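Local coordinates for adenosine monophosphate-protein transferase (Thermoplasma acidophilum, PDB 1RLH) that is of unknown function but possibly acts on adenosine or its nucleotides, as an adenosine-specific kinase or an AMP-protein transferase would, at residues E45-H50 / Y56-S61. Sequence-based numbering, arbitrary orientation.
Sequences EIIRTH and YGIGFS
Ile47 and Ile58 sit across from each other where 45-50 passes over strand 55-61; their CA atoms are 10.1 Å apart, and no hydrogen bond links the two segments. The gap is closed by the side chains, which meet tip to tip: CD1 of Ile47 lies 3.4 Å from CD1 of Ile58, tighter than usual for two methyls, and 4.0 Å from CG1 of the same Ile58. With chi1 at 71°, Ile47 CG1 is flanked by both the N and the C of its own backbone, and the extended chi2 carries CD1 toward the strand. Ile47 CD1 also approaches the ring of Tyr56 obliquely, 4.3 Å from Tyr56 CD1. The side chains of Tyr56 and Ile58 both leave the strand toward 45-50, with Gly57 between them in the alternation, and CG1 of Ile58 lies in plane at the edge of the tyrosine ring. The phenol is held at its far end too, where Tyr56 OH hydrogen-bonds to Asn44 ND2, a tie from the strand back to helix 41-46. Arg48 N bonds to Glu45 O at 3.1 Å and His50 N to Ile47 O at 3.0 Å, keeping 45-50 curled. Ile47 also touches Cys114 of helix 104-115, while Val40 packs on Ile58. All three touching residues are buried. This is apolar packing of the chain at the C-terminal side of helix 41-46 against a sheet in an alpha+beta fold: Ile47 packs on strand 55-61, an inner strand lying between strands 69-73 and 94-100 of the five-stranded antiparallel sheet.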
loop_
_atom_site.group_PDB
_atom_site.type_symbol
_atom_site.label_atom_id
_atom_site.label_comp_id
_atom_site.label_asym_id
_atom_site.label_seq_id
_atom_site.Cartn_x
_atom_site.Cartn_y
_atom_site.Cartn_z
ATOM N N GLU A 45 -10.957 9.777 4.165
ATOM C CA GLU A 45 -11.302 10.859 5.075
ATOM C C GLU A 45 -10.213 11.190 6.090
ATOM O O GLU A 45 -9.904 12.359 6.317
ATOM C CB GLU A 45 -12.595 10.521 5.816
ATOM C CG GLU A 45 -13.437 11.739 6.144
ATOM C CD GLU A 45 -13.939 12.441 4.894
ATOM O OE1 GLU A 45 -14.636 11.792 4.086
ATOM O OE2 GLU A 45 -13.638 13.638 4.715
ATOM N N ILE A 46 -9.629 10.162 6.694
ATOM C CA ILE A 46 -8.601 10.371 7.703
ATOM C C ILE A 46 -7.379 11.120 7.172
ATOM O O ILE A 46 -6.692 11.805 7.930
ATOM C CB ILE A 46 -8.159 9.026 8.335
ATOM C CG1 ILE A 46 -7.489 9.289 9.685
ATOM C CG2 ILE A 46 -7.202 8.293 7.410
ATOM C CD1 ILE A 46 -7.255 8.041 10.506
ATOM N N ILE A 47 -7.115 11.007 5.874
ATOM C CA ILE A 47 -5.967 11.694 5.285
ATOM C C ILE A 47 -6.393 12.879 4.427
ATOM O O ILE A 47 -5.549 13.581 3.867
ATOM C CB ILE A 47 -5.132 10.754 4.386
ATOM C CG1 ILE A 47 -5.910 10.430 3.109
ATOM C CG2 ILE A 47 -4.777 9.482 5.144
ATOM C CD1 ILE A 47 -5.091 9.712 2.056
ATOM N N ARG A 48 -7.698 13.101 4.322
ATOM C CA ARG A 48 -8.216 14.186 3.499
ATOM C C ARG A 48 -7.608 15.549 3.821
ATOM O O ARG A 48 -7.150 16.252 2.923
ATOM C CB ARG A 48 -9.739 14.266 3.625
ATOM C CG ARG A 48 -10.406 14.904 2.416
ATOM C CD ARG A 48 -11.918 14.983 2.575
ATOM N NE ARG A 48 -12.606 14.974 1.283
ATOM C CZ ARG A 48 -12.399 15.851 0.307
ATOM N NH1 ARG A 48 -11.515 16.826 0.460
ATOM N NH2 ARG A 48 -13.078 15.753 -0.829
ATOM N N THR A 49 -7.601 15.918 5.098
ATOM C CA THR A 49 -7.065 17.211 5.516
ATOM C C THR A 49 -5.564 17.358 5.294
ATOM O O THR A 49 -5.044 18.474 5.262
ATOM C CB THR A 49 -7.352 17.483 7.005
ATOM O OG1 THR A 49 -6.669 16.515 7.811
ATOM C CG2 THR A 49 -8.845 17.402 7.279
ATOM N N HIS A 50 -4.868 16.238 5.132
ATOM C CA HIS A 50 -3.423 16.268 4.930
ATOM C C HIS A 50 -3.014 16.279 3.460
ATOM O O HIS A 50 -1.889 16.646 3.122
ATOM C CB HIS A 50 -2.790 15.077 5.646
ATOM C CG HIS A 50 -3.098 15.035 7.110
ATOM N ND1 HIS A 50 -2.683 16.019 7.982
ATOM C CD2 HIS A 50 -3.819 14.158 7.845
ATOM C CE1 HIS A 50 -3.139 15.749 9.194
ATOM N NE2 HIS A 50 -3.831 14.626 9.138
ATOM N N TYR A 56 -3.430 12.844 -5.174
ATOM C CA TYR A 56 -3.294 11.572 -4.482
ATOM C C TYR A 56 -4.234 10.503 -5.007
ATOM O O TYR A 56 -5.151 10.773 -5.783
ATOM C CB TYR A 56 -3.553 11.769 -2.984
ATOM C CG TYR A 56 -5.022 11.839 -2.622
ATOM C CD1 TYR A 56 -5.691 10.721 -2.116
ATOM C CD2 TYR A 56 -5.754 13.014 -2.813
ATOM C CE1 TYR A 56 -7.053 10.771 -1.810
ATOM C CE2 TYR A 56 -7.118 13.071 -2.510
ATOM C CZ TYR A 56 -7.759 11.947 -2.010
ATOM O OH TYR A 56 -9.103 12.005 -1.708
ATOM N N GLY A 57 -3.985 9.281 -4.558
ATOM C CA GLY A 57 -4.805 8.154 -4.937
ATOM C C GLY A 57 -4.759 7.175 -3.781
ATOM O O GLY A 57 -3.778 7.150 -3.032
ATOM N N ILE A 58 -5.818 6.394 -3.616
ATOM C CA ILE A 58 -5.877 5.398 -2.555
ATOM C C ILE A 58 -6.486 4.115 -3.099
ATOM O O ILE A 58 -7.492 4.152 -3.805
ATOM C CB ILE A 58 -6.767 5.840 -1.374
ATOM C CG1 ILE A 58 -6.331 7.206 -0.852
ATOM C CG2 ILE A 58 -6.681 4.802 -0.257
ATOM C CD1 ILE A 58 -7.247 7.757 0.229
ATOM N N GLY A 59 -5.869 2.989 -2.758
ATOM C CA GLY A 59 -6.360 1.687 -3.175
ATOM C C GLY A 59 -6.570 0.862 -1.918
ATOM O O GLY A 59 -5.774 0.953 -0.986
ATOM N N PHE A 60 -7.633 0.063 -1.883
ATOM C CA PHE A 60 -7.944 -0.757 -0.709
ATOM C C PHE A 60 -8.415 -2.145 -1.139
ATOM O O PHE A 60 -9.302 -2.271 -1.979
ATOM C CB PHE A 60 -9.033 -0.068 0.125
ATOM C CG PHE A 60 -9.515 -0.884 1.298
ATOM C CD1 PHE A 60 -8.665 -1.174 2.362
ATOM C CD2 PHE A 60 -10.818 -1.373 1.330
ATOM C CE1 PHE A 60 -9.109 -1.941 3.446
ATOM C CE2 PHE A 60 -11.271 -2.140 2.405
ATOM C CZ PHE A 60 -10.415 -2.426 3.465
ATOM N N SER A 61 -7.827 -3.180 -0.552
ATOM C CA SER A 61 -8.178 -4.552 -0.897
ATOM C C SER A 61 -9.259 -5.105 0.039
ATOM O O SER A 61 -8.961 -5.616 1.117
ATOM C CB SER A 61 -6.919 -5.431 -0.835
ATOM O OG SER A 61 -7.022 -6.586 -1.659
#